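Protein Kinase A (Toxoplasma gondii, PDB 5J3U) binds cAMP through two cyclic nucleotide-binding domains and, as a regulatory chain of cAMP-dependent protein kinase, probably inhibits the catalytic subunit in a cAMP-controlled way. Local coordinates at residues D157-E162 against A236-K241; V183-A188 against I232-C237; V189-F194 against N226-G231; A216-E221 against K241-L246. All blocks are in the same frame, centred on the assembly; numbering follows the deposited sequence.

Contact 1 of 4, residues D157-E162 against A236-K241; sequences DALRTE and ACLERK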
# COMPACT_ATOMS: atom_id res chain seq x y z
N ASP A 157 -6.19 -4.52 3.85
CA ASP A 157 -4.92 -5.09 3.38
C ASP A 157 -4.21 -4.28 2.30
O ASP A 157 -3.04 -4.45 2.10
CB ASP A 157 -5.15 -6.49 2.78
CG ASP A 157 -5.42 -7.56 3.84
OD1 ASP A 157 -5.20 -7.31 5.04
OD2 ASP A 157 -5.92 -8.65 3.47
N ALA A 158 -4.91 -3.38 1.61
CA ALA A 158 -4.35 -2.49 0.58
C ALA A 158 -4.15 -1.00 1.02
O ALA A 158 -3.89 -0.10 0.16
CB ALA A 158 -5.27 -2.52 -0.61
N LEU A 159 -4.33 -0.70 2.29
CA LEU A 159 -4.15 0.67 2.81
C LEU A 159 -2.73 0.98 3.24
O LEU A 159 -2.03 0.10 3.77
CB LEU A 159 -5.07 0.90 4.00
CG LEU A 159 -6.55 0.88 3.71
CD1 LEU A 159 -7.37 1.15 4.93
CD2 LEU A 159 -6.94 1.90 2.64
N ARG A 160 -2.32 2.23 3.00
CA ARG A 160 -1.10 2.83 3.57
C ARG A 160 -1.50 4.05 4.36
O ARG A 160 -2.65 4.47 4.26
CB ARG A 160 -0.11 3.20 2.49
CG ARG A 160 0.35 2.02 1.67
CD ARG A 160 1.15 2.54 0.48
NE ARG A 160 1.69 1.50 -0.37
CZ ARG A 160 1.06 0.89 -1.37
NH1 ARG A 160 -0.22 1.15 -1.67
NH2 ARG A 160 1.72 -0.04 -2.06
N THR A 161 -0.65 4.50 5.27
CA THR A 161 -0.95 5.68 6.11
C THR A 161 0.03 6.76 5.79
O THR A 161 1.22 6.48 5.62
CB THR A 161 -0.91 5.35 7.60
OG1 THR A 161 -2.04 4.49 7.87
CG2 THR A 161 -1.02 6.56 8.47
N GLU A 162 -0.44 7.98 5.72
CA GLU A 162 0.45 9.15 5.55
C GLU A 162 0.03 10.26 6.55
O GLU A 162 -1.17 10.39 6.82
CB GLU A 162 0.34 9.72 4.14
CG GLU A 162 0.83 8.76 3.06
CD GLU A 162 0.77 9.33 1.64
OE1 GLU A 162 0.38 10.50 1.45
OE2 GLU A 162 1.10 8.55 0.70
N ALA A 236 -5.53 7.38 5.70
CA ALA A 236 -5.44 6.09 5.04
C ALA A 236 -5.55 6.33 3.54
O ALA A 236 -6.46 7.09 3.08
CB ALA A 236 -6.53 5.15 5.53
N CYS A 237 -4.76 5.57 2.77
CA CYS A 237 -4.56 5.84 1.33
C CYS A 237 -4.75 4.53 0.57
O CYS A 237 -4.13 3.54 0.94
CB CYS A 237 -3.13 6.32 1.07
SG CYS A 237 -2.63 7.70 2.10
N LEU A 238 -5.60 4.55 -0.45
CA LEU A 238 -5.89 3.41 -1.32
C LEU A 238 -5.60 3.81 -2.78
O LEU A 238 -6.17 4.77 -3.29
CB LEU A 238 -7.35 3.06 -1.20
CG LEU A 238 -7.86 1.78 -1.83
CD1 LEU A 238 -7.24 0.56 -1.15
CD2 LEU A 238 -9.37 1.71 -1.83
N GLU A 239 -4.68 3.10 -3.42
CA GLU A 239 -4.29 3.38 -4.81
C GLU A 239 -5.39 3.05 -5.78
O GLU A 239 -6.20 2.21 -5.53
CB GLU A 239 -3.07 2.57 -5.21
CG GLU A 239 -1.80 3.02 -4.55
CD GLU A 239 -0.59 2.28 -5.09
OE1 GLU A 239 -0.70 1.07 -5.34
OE2 GLU A 239 0.48 2.90 -5.23
N ARG A 240 -5.38 3.74 -6.91
CA ARG A 240 -6.40 3.61 -7.96
C ARG A 240 -6.75 2.19 -8.36
O ARG A 240 -7.94 1.80 -8.41
CB ARG A 240 -5.85 4.35 -9.21
CG ARG A 240 -6.66 4.15 -10.46
CD ARG A 240 -6.01 4.89 -11.63
NE ARG A 240 -6.28 6.32 -11.54
CZ ARG A 240 -7.43 6.89 -11.87
NH1 ARG A 240 -8.44 6.17 -12.32
NH2 ARG A 240 -7.57 8.20 -11.74
N LYS A 241 -5.71 1.39 -8.58
CA LYS A 241 -5.93 0.02 -9.00
C LYS A 241 -6.68 -0.78 -7.93
O LYS A 241 -7.58 -1.51 -8.25
CB LYS A 241 -4.62 -0.69 -9.35
CG LYS A 241 -4.87 -2.01 -10.04
CD LYS A 241 -3.59 -2.55 -10.65
CE LYS A 241 -3.16 -1.79 -11.89
NZ LYS A 241 -2.17 -2.60 -12.67
O HOH W 1 -3.58 0.58 -2.41
O HOH W 2 -1.99 2.93 -0.78
O HOH W 3 -1.60 -0.61 -3.81
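R160 and C237 form an antiparallel hydrogen-bonded pair: R160 N donates to C237 O at 3.0 Å, nearly straight at 167°, and C237 N returns a bond to R160 O at 2.8 Å. L159 lies on the opposite face of this ribbon from R160 and can be followed outward. Its CB stands near C237 O. Chi1 of -66° sets CG beside the backbone N, and the chain then forks. CD1 touches A236 CB at 4.1 Å, while CD2 passes C237 O at 3.7 Å and meets L238 CD1 at 4.0 Å. That same L238 methyl also packs on A158 CB at 3.7 Å. Y134 and L138 of helix 116-138 meet the L159 side chain from outside the pair. On the other face, the E162 chain runs over C237 SG, with CG its nearest atom. The extended R160 chain reaches toward E239, but their salt bridge is long, R160 NH1 to E239 OE1 3.7 Å, with the guanidinium and carboxylate planes 47° apart. A firmer link is a water in the plane of the R160 guanidinium: it accepts from R160 NH1 at 2.7 Å and donates to C237 O. R160 NE donates to Q18 O. The pairing places 159-165 as an outermost strand beside 232-239 in a four-stranded antiparallel sheet of the cupin-like beta barrel of the cyclic nucleotide-binding domain.

Contact 2 of 4, residues V183-A188 against I232-C237; sequences VEEGSA and ICKVAC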
# COMPACT_ATOMS: atom_id res chain seq x y z
N VAL A 183 -9.79 9.94 6.22
CA VAL A 183 -9.12 10.56 7.30
C VAL A 183 -9.24 9.59 8.48
O VAL A 183 -10.34 9.28 8.93
CB VAL A 183 -9.79 11.90 7.71
CG1 VAL A 183 -9.10 12.48 8.91
CG2 VAL A 183 -9.77 12.94 6.56
N GLU A 184 -8.11 9.19 9.01
CA GLU A 184 -8.09 8.33 10.23
C GLU A 184 -8.24 9.16 11.51
O GLU A 184 -8.97 8.78 12.43
CB GLU A 184 -6.76 7.57 10.32
CG GLU A 184 -6.48 6.64 9.16
CD GLU A 184 -5.15 5.88 9.29
OE1 GLU A 184 -4.94 5.27 10.40
OE2 GLU A 184 -4.35 5.87 8.29
N GLU A 185 -7.50 10.27 11.58
CA GLU A 185 -7.52 11.22 12.68
C GLU A 185 -7.10 12.58 12.15
O GLU A 185 -6.39 12.67 11.14
CB GLU A 185 -6.54 10.82 13.80
CG GLU A 185 -6.77 9.49 14.49
CD GLU A 185 -5.91 9.37 15.77
OE1 GLU A 185 -6.31 9.91 16.82
OE2 GLU A 185 -4.85 8.76 15.69
N GLY A 186 -7.45 13.64 12.88
CA GLY A 186 -7.18 15.01 12.46
C GLY A 186 -8.21 15.58 11.54
O GLY A 186 -9.34 15.17 11.53
N SER A 187 -7.81 16.55 10.73
CA SER A 187 -8.75 17.36 10.03
C SER A 187 -8.14 17.89 8.74
O SER A 187 -6.92 18.02 8.62
CB SER A 187 -9.16 18.54 10.94
OG SER A 187 -10.20 19.32 10.38
N ALA A 188 -8.99 18.25 7.82
CA ALA A 188 -8.58 18.85 6.51
C ALA A 188 -9.66 19.69 6.01
O ALA A 188 -10.81 19.61 6.48
CB ALA A 188 -8.23 17.76 5.48
N ILE A 232 -3.47 19.02 11.77
CA ILE A 232 -2.71 17.86 11.43
C ILE A 232 -3.71 16.84 10.85
O ILE A 232 -4.89 16.87 11.17
CB ILE A 232 -1.94 17.31 12.64
CG1 ILE A 232 -1.02 16.17 12.20
CG2 ILE A 232 -2.85 16.83 13.76
CD1 ILE A 232 0.05 15.78 13.20
N CYS A 233 -3.27 15.97 9.94
CA CYS A 233 -4.16 15.02 9.35
C CYS A 233 -3.44 13.73 9.08
O CYS A 233 -2.39 13.73 8.41
CB CYS A 233 -4.72 15.57 8.04
SG CYS A 233 -6.11 14.63 7.40
N LYS A 234 -4.00 12.64 9.56
CA LYS A 234 -3.49 11.27 9.31
C LYS A 234 -4.47 10.58 8.41
O LYS A 234 -5.65 10.45 8.79
CB LYS A 234 -3.37 10.50 10.63
CG LYS A 234 -2.81 9.10 10.46
CD LYS A 234 -3.01 8.24 11.69
CE LYS A 234 -2.16 8.64 12.82
NZ LYS A 234 -2.50 7.75 13.98
N VAL A 235 -4.04 10.16 7.22
CA VAL A 235 -4.91 9.62 6.22
C VAL A 235 -4.51 8.19 5.86
O VAL A 235 -3.32 7.84 5.81
CB VAL A 235 -4.98 10.42 4.88
CG1 VAL A 235 -5.85 11.64 5.05
CG2 VAL A 235 -3.61 10.75 4.34
N ALA A 236 -5.53 7.38 5.70
CA ALA A 236 -5.44 6.09 5.04
C ALA A 236 -5.55 6.33 3.54
O ALA A 236 -6.46 7.09 3.08
CB ALA A 236 -6.53 5.15 5.53
N CYS A 237 -4.76 5.57 2.77
CA CYS A 237 -4.56 5.84 1.33
C CYS A 237 -4.75 4.53 0.57
O CYS A 237 -4.13 3.54 0.94
CB CYS A 237 -3.13 6.32 1.07
SG CYS A 237 -2.63 7.70 2.10
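K234 O receives two backbone donors, E184 N at 2.8 Å and, weakly, E185 N at 3.4 Å, so two residues face one: a classic beta bulge. The pairing resumes with K234 N to E185 O, 2.9 Å and close to straight at 172°, and continues with S187 N to I232 O at 3.0 Å. Between these bonds G186 brings its CA within 3.2 Å of I232 O, a CA-H...O contact made at a positive phi of 85°. The side chains of E185 and K234 lie side by side and point the same way. Chi3 of -72° bends the lysine chain at CE, and K234 NZ meets the anti lone pair of E185 OE2 in a salt bridge of 3.1 Å. E184 crosses K234 obliquely. Its OE2 comes to 3.2 Å from A236 N at an angle too poor for a hydrogen bond; the carboxylate is held instead by R130 through OE1 and by T161 OG1 through OE2. On the face away from the salt bridge, V183 CG1 packs on C233 SG at 4.0 Å, and A188 CB approaches the same sulfur. Further out, V183 and V235 both touch F212 of strand 211-212, and A188 is backbone-bonded to Y206 of strand 201-206. Strand 232-239 has 159-165 along its other side, while the corner at 184-186 turns the chain from 179-183 into 187-192, a strand of a second sheet.

Contact 3 of 4, residues V189-F194 against N226-G231; sequences VATKSF and NVIAHG. With CMP (adenosine-3',5'-cyclic-monophosphate), chain B.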
# COMPACT_ATOMS: atom_id res chain seq x y z
N VAL A 189 -9.32 20.56 5.05
CA VAL A 189 -10.27 21.38 4.35
C VAL A 189 -10.10 21.22 2.82
O VAL A 189 -8.99 21.08 2.35
CB VAL A 189 -10.16 22.88 4.73
CG1 VAL A 189 -10.48 23.00 6.24
CG2 VAL A 189 -8.76 23.41 4.45
N ALA A 190 -11.21 21.19 2.14
CA ALA A 190 -11.24 21.24 0.67
C ALA A 190 -11.47 22.68 0.27
O ALA A 190 -12.43 23.33 0.75
CB ALA A 190 -12.36 20.39 0.14
N THR A 191 -10.65 23.15 -0.67
CA THR A 191 -10.86 24.49 -1.27
C THR A 191 -10.89 24.27 -2.76
O THR A 191 -10.15 23.41 -3.30
CB THR A 191 -9.77 25.48 -0.85
OG1 THR A 191 -8.50 25.19 -1.47
CG2 THR A 191 -9.55 25.46 0.63
N LYS A 192 -11.69 25.08 -3.46
CA LYS A 192 -11.92 24.91 -4.85
C LYS A 192 -12.00 26.26 -5.55
O LYS A 192 -12.79 27.10 -5.12
CB LYS A 192 -13.23 24.17 -5.05
CG LYS A 192 -13.63 23.90 -6.49
CD LYS A 192 -14.81 22.91 -6.56
CE LYS A 192 -15.11 22.50 -7.98
NZ LYS A 192 -16.54 22.14 -8.13
N SER A 193 -11.23 26.37 -6.63
CA SER A 193 -11.37 27.49 -7.61
C SER A 193 -12.48 27.12 -8.57
O SER A 193 -12.43 26.06 -9.24
CB SER A 193 -10.07 27.76 -8.37
OG SER A 193 -10.33 28.46 -9.58
N PHE A 194 -13.51 27.95 -8.62
CA PHE A 194 -14.63 27.74 -9.54
C PHE A 194 -14.42 28.21 -10.99
O PHE A 194 -15.30 28.07 -11.81
CB PHE A 194 -15.93 28.32 -8.93
CG PHE A 194 -16.44 27.46 -7.80
CD1 PHE A 194 -15.90 27.60 -6.54
CD2 PHE A 194 -17.34 26.46 -8.03
CE1 PHE A 194 -16.32 26.79 -5.49
CE2 PHE A 194 -17.74 25.63 -7.00
CZ PHE A 194 -17.24 25.80 -5.73
N ASN A 226 -8.49 21.34 -4.04
CA ASN A 226 -7.41 21.16 -3.12
C ASN A 226 -7.97 20.50 -1.87
O ASN A 226 -9.10 20.82 -1.49
CB ASN A 226 -6.77 22.47 -2.70
CG ASN A 226 -6.34 23.27 -3.90
OD1 ASN A 226 -5.46 22.81 -4.64
ND2 ASN A 226 -6.99 24.43 -4.13
N VAL A 227 -7.19 19.63 -1.26
CA VAL A 227 -7.48 19.17 0.15
C VAL A 227 -6.23 19.42 0.97
O VAL A 227 -5.13 18.91 0.64
CB VAL A 227 -8.01 17.72 0.25
CG1 VAL A 227 -8.33 17.40 1.73
CG2 VAL A 227 -9.22 17.51 -0.66
N ILE A 228 -6.38 20.24 2.02
CA ILE A 228 -5.28 20.73 2.77
C ILE A 228 -5.39 20.30 4.27
O ILE A 228 -6.44 20.45 4.84
CB ILE A 228 -5.28 22.29 2.74
CG1 ILE A 228 -5.23 22.83 1.28
CG2 ILE A 228 -4.10 22.81 3.53
CD1 ILE A 228 -5.69 24.27 1.16
N ALA A 229 -4.31 19.81 4.84
CA ALA A 229 -4.36 19.39 6.27
C ALA A 229 -4.61 20.64 7.15
O ALA A 229 -4.04 21.72 6.90
CB ALA A 229 -3.08 18.74 6.67
N HIS A 230 -5.47 20.48 8.14
CA HIS A 230 -5.92 21.57 9.03
C HIS A 230 -5.55 21.12 10.46
O HIS A 230 -6.19 20.26 10.99
CB HIS A 230 -7.42 21.73 8.88
CG HIS A 230 -8.01 22.78 9.75
ND1 HIS A 230 -7.68 24.12 9.61
CD2 HIS A 230 -8.93 22.72 10.74
CE1 HIS A 230 -8.34 24.82 10.52
NE2 HIS A 230 -9.11 24.00 11.22
N GLY A 231 -4.53 21.75 11.03
CA GLY A 231 -3.94 21.29 12.30
C GLY A 231 -2.94 20.19 12.09
O GLY A 231 -1.74 20.37 12.20
P CMP B . -10.97 14.64 -6.28
O1P CMP B . -10.36 13.33 -6.59
O2P CMP B . -11.47 15.49 -7.45
O5' CMP B . -9.91 15.48 -5.43
C5' CMP B . -10.39 16.68 -4.79
C4' CMP B . -11.46 16.18 -3.81
O4' CMP B . -12.13 17.20 -3.06
C3' CMP B . -12.62 15.58 -4.58
O3' CMP B . -12.17 14.37 -5.22
C2' CMP B . -13.68 15.42 -3.52
O2' CMP B . -13.44 14.26 -2.68
C1' CMP B . -13.35 16.63 -2.65
N9 CMP B . -14.34 17.66 -2.72
C8 CMP B . -14.83 18.28 -1.63
N7 CMP B . -15.74 19.26 -2.00
C5 CMP B . -15.78 19.28 -3.35
C6 CMP B . -16.52 20.04 -4.40
N6 CMP B . -17.41 21.04 -4.08
N1 CMP B . -16.26 19.70 -5.67
C2 CMP B . -15.37 18.75 -6.08
N3 CMP B . -14.67 18.01 -5.15
C4 CMP B . -14.86 18.21 -3.83
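V189, A190 and T191 pair with I228, V227 and N226 as antiparallel neighbours in a four-stranded sheet of the beta barrel that holds cAMP in the second cyclic nucleotide-binding domain. Four backbone bonds fix the register. V189 N donates to I228 O at 2.9 Å and I228 N to V189 O at 2.8 Å; two residues on, T191 N reaches N226 O at 2.9 Å, and N226 N meets T191 O at 2.8 Å with a C=O...N angle of 170°. On the face turned from the nucleotide, the side chains of V189 and I228 pack against each other, CG2 against CB, and the I228 CD1 tip comes up to T191. Chi1 of 71° puts T191 OG1 between the backbone N and the carbonyl carbon, where N226 ND2 donates to it at 3.2 Å, with the hydroxyl oxygen close to the amide plane. The other end of that amide is fixed too, since N226 OD1 accepts from Q173 N. The non-hydrogen-bonded pair A190 and V227 turns to the ligand: A190 CB lies 3.7 Å from C8 of the adenine, and V227 CG2 is 3.8 Å from the ribose O4'. From the strand end, the extended K192 chain reaches the N1 rim of the adenine, with CD above the plane just beyond N1, and K192 NZ, tilted out of that plane, makes a weak hydrogen bond of 3.5 Å to N1.

Contact 4 of 4, residues A216-E221 against K241-L246; sequences ALINEE and KSFKRL. With CMP (adenosine-3',5'-cyclic-monophosphate), chain B.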
# COMPACT_ATOMS: atom_id res chain seq x y z
N ALA A 216 -11.47 11.92 -8.96
CA ALA A 216 -10.48 11.69 -10.02
C ALA A 216 -10.47 10.22 -10.44
O ALA A 216 -10.25 9.91 -11.60
CB ALA A 216 -9.09 12.14 -9.62
N LEU A 217 -10.71 9.31 -9.49
CA LEU A 217 -10.72 7.86 -9.77
C LEU A 217 -11.97 7.44 -10.53
O LEU A 217 -11.85 6.75 -11.56
CB LEU A 217 -10.62 7.04 -8.44
CG LEU A 217 -9.42 7.33 -7.55
CD1 LEU A 217 -9.37 6.40 -6.33
CD2 LEU A 217 -8.13 7.21 -8.31
N ILE A 218 -13.14 7.90 -10.09
CA ILE A 218 -14.39 7.54 -10.68
C ILE A 218 -14.58 8.19 -12.05
O ILE A 218 -15.08 7.54 -12.96
CB ILE A 218 -15.58 7.90 -9.80
CG1 ILE A 218 -15.53 7.04 -8.52
CG2 ILE A 218 -16.91 7.67 -10.52
CD1 ILE A 218 -16.40 7.55 -7.40
N ASN A 219 -14.18 9.45 -12.17
CA ASN A 219 -14.45 10.24 -13.39
C ASN A 219 -13.29 10.30 -14.35
O ASN A 219 -13.43 10.84 -15.46
CB ASN A 219 -14.86 11.65 -13.02
CG ASN A 219 -16.15 11.72 -12.27
OD1 ASN A 219 -17.06 10.92 -12.48
ND2 ASN A 219 -16.28 12.74 -11.46
N GLU A 220 -12.12 9.81 -13.93
CA GLU A 220 -10.94 9.80 -14.76
C GLU A 220 -10.57 11.22 -15.17
O GLU A 220 -10.37 11.50 -16.36
CB GLU A 220 -11.12 8.94 -16.02
CG GLU A 220 -11.77 7.59 -15.79
CD GLU A 220 -11.05 6.73 -14.80
OE1 GLU A 220 -9.93 7.11 -14.36
OE2 GLU A 220 -11.61 5.66 -14.45
N GLU A 221 -10.57 12.12 -14.17
CA GLU A 221 -10.36 13.55 -14.39
C GLU A 221 -9.29 14.04 -13.41
O GLU A 221 -9.00 13.39 -12.38
CB GLU A 221 -11.63 14.32 -14.11
CG GLU A 221 -12.74 14.11 -15.09
CD GLU A 221 -13.90 15.05 -14.85
OE1 GLU A 221 -13.91 15.76 -13.84
OE2 GLU A 221 -14.82 15.09 -15.69
N LYS A 241 -5.71 1.39 -8.58
CA LYS A 241 -5.93 0.02 -9.00
C LYS A 241 -6.68 -0.78 -7.93
O LYS A 241 -7.58 -1.51 -8.25
CB LYS A 241 -4.62 -0.69 -9.35
CG LYS A 241 -4.87 -2.01 -10.04
CD LYS A 241 -3.59 -2.55 -10.65
CE LYS A 241 -3.16 -1.79 -11.89
NZ LYS A 241 -2.17 -2.60 -12.67
N SER A 242 -6.30 -0.61 -6.66
CA SER A 242 -7.01 -1.26 -5.55
C SER A 242 -8.40 -0.74 -5.38
O SER A 242 -9.31 -1.49 -5.05
CB SER A 242 -6.28 -1.08 -4.22
OG SER A 242 -4.96 -1.46 -4.39
N PHE A 243 -8.59 0.57 -5.55
CA PHE A 243 -9.91 1.14 -5.49
C PHE A 243 -10.87 0.51 -6.51
O PHE A 243 -12.00 0.08 -6.19
CB PHE A 243 -9.82 2.66 -5.72
CG PHE A 243 -11.13 3.39 -5.70
CD1 PHE A 243 -11.87 3.57 -6.89
CD2 PHE A 243 -11.55 4.06 -4.57
CE1 PHE A 243 -13.03 4.29 -6.88
CE2 PHE A 243 -12.72 4.81 -4.57
CZ PHE A 243 -13.46 4.92 -5.72
N LYS A 244 -10.41 0.46 -7.75
CA LYS A 244 -11.21 -0.14 -8.83
C LYS A 244 -11.46 -1.65 -8.58
O LYS A 244 -12.55 -2.13 -8.83
CB LYS A 244 -10.48 0.04 -10.14
CG LYS A 244 -10.40 1.46 -10.66
CD LYS A 244 -11.70 1.99 -11.18
CE LYS A 244 -11.49 3.45 -11.66
NZ LYS A 244 -12.71 4.10 -12.22
N ARG A 245 -10.47 -2.37 -8.06
CA ARG A 245 -10.60 -3.83 -7.95
C ARG A 245 -11.24 -4.33 -6.67
O ARG A 245 -11.67 -5.49 -6.63
CB ARG A 245 -9.27 -4.47 -8.14
CG ARG A 245 -8.81 -4.31 -9.56
CD ARG A 245 -7.46 -4.92 -9.76
NE ARG A 245 -7.10 -4.84 -11.16
CZ ARG A 245 -5.96 -5.29 -11.67
NH1 ARG A 245 -5.05 -5.92 -10.90
NH2 ARG A 245 -5.75 -5.15 -12.97
N LEU A 246 -11.29 -3.48 -5.63
CA LEU A 246 -11.74 -3.90 -4.31
C LEU A 246 -13.00 -3.20 -3.79
O LEU A 246 -13.67 -3.74 -2.89
CB LEU A 246 -10.63 -3.65 -3.29
CG LEU A 246 -9.28 -4.34 -3.48
CD1 LEU A 246 -8.34 -3.95 -2.36
CD2 LEU A 246 -9.46 -5.85 -3.52
P CMP B . -10.97 14.64 -6.28
O1P CMP B . -10.36 13.33 -6.59
O2P CMP B . -11.47 15.49 -7.45
O5' CMP B . -9.91 15.48 -5.43
C5' CMP B . -10.39 16.68 -4.79
C4' CMP B . -11.46 16.18 -3.81
O4' CMP B . -12.13 17.20 -3.06
C3' CMP B . -12.62 15.58 -4.58
O3' CMP B . -12.17 14.37 -5.22
C2' CMP B . -13.68 15.42 -3.52
O2' CMP B . -13.44 14.26 -2.68
C1' CMP B . -13.35 16.63 -2.65
N9 CMP B . -14.34 17.66 -2.72
C8 CMP B . -14.83 18.28 -1.63
N7 CMP B . -15.74 19.26 -2.00
C5 CMP B . -15.78 19.28 -3.35
C6 CMP B . -16.52 20.04 -4.40
N6 CMP B . -17.41 21.04 -4.08
N1 CMP B . -16.26 19.70 -5.67
C2 CMP B . -15.37 18.75 -6.08
N3 CMP B . -14.67 18.01 -5.15
C4 CMP B . -14.86 18.21 -3.83
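L217 and F243 supply the apolar part of this contact. The L217 CD1 methyl sits over one face of the F243 ring in a CH-pi contact, 3.7 Å from the centroid and 20° off the ring normal, displaced toward CG. I218 CG1 comes to the ring edge instead, 4.1 Å from F243 CE1. CG of F243 is anti to the backbone N (chi1 179°), and chi2 of -91° sets the turn of the ring. The polar part gathers on K244, whose NZ has two acceptors. K244 NZ donates to L217 O at 2.9 Å from above the carbonyl plane, and makes a salt bridge to E220 OE2, also 2.9 Å, tip to tip, on the syn side of the carboxylate but tilted out of its plane. The other carboxylate oxygen, OE1, is held by R240, which also reaches A216 O, so K244 and R240 together hold carbonyls of helix 215-219 and the carboxylate of E220, just after it. The ligand interaction lies at that helix's start: A216 N donates to the phosphate O1P of cAMP at 3.0 Å, as in the phosphate-binding cassette of this family. Around the pair, helix 250-257 packs on I218 and F243 through L254 and on F243 and K244 through Q251, while F180 of strand 179-183 meets the F243 ring edge-to-face.

Followed from the N terminus, the chain enters contact 1 at 157-162, then contact 2 at 183-188 and contact 3 directly after it at 189-194, before 216-221 opens contact 4. The closures come in reverse order for the first three: 226-231 closes contact 3, 232-237 closes contact 2 and 236-241 closes contact 1, so these loops nest with contact 3 innermost. Contact 4, closed last by 241-246, crosses all of them. Contacts 1 and 2 share strand 232-239, and contacts 2 and 3 share strand 187-192, joining the two sheets. Contact 4 ties helix 215-219 to helix 240-246. Contacts 3 and 4 touch the same cAMP, their centres about 21 Å apart.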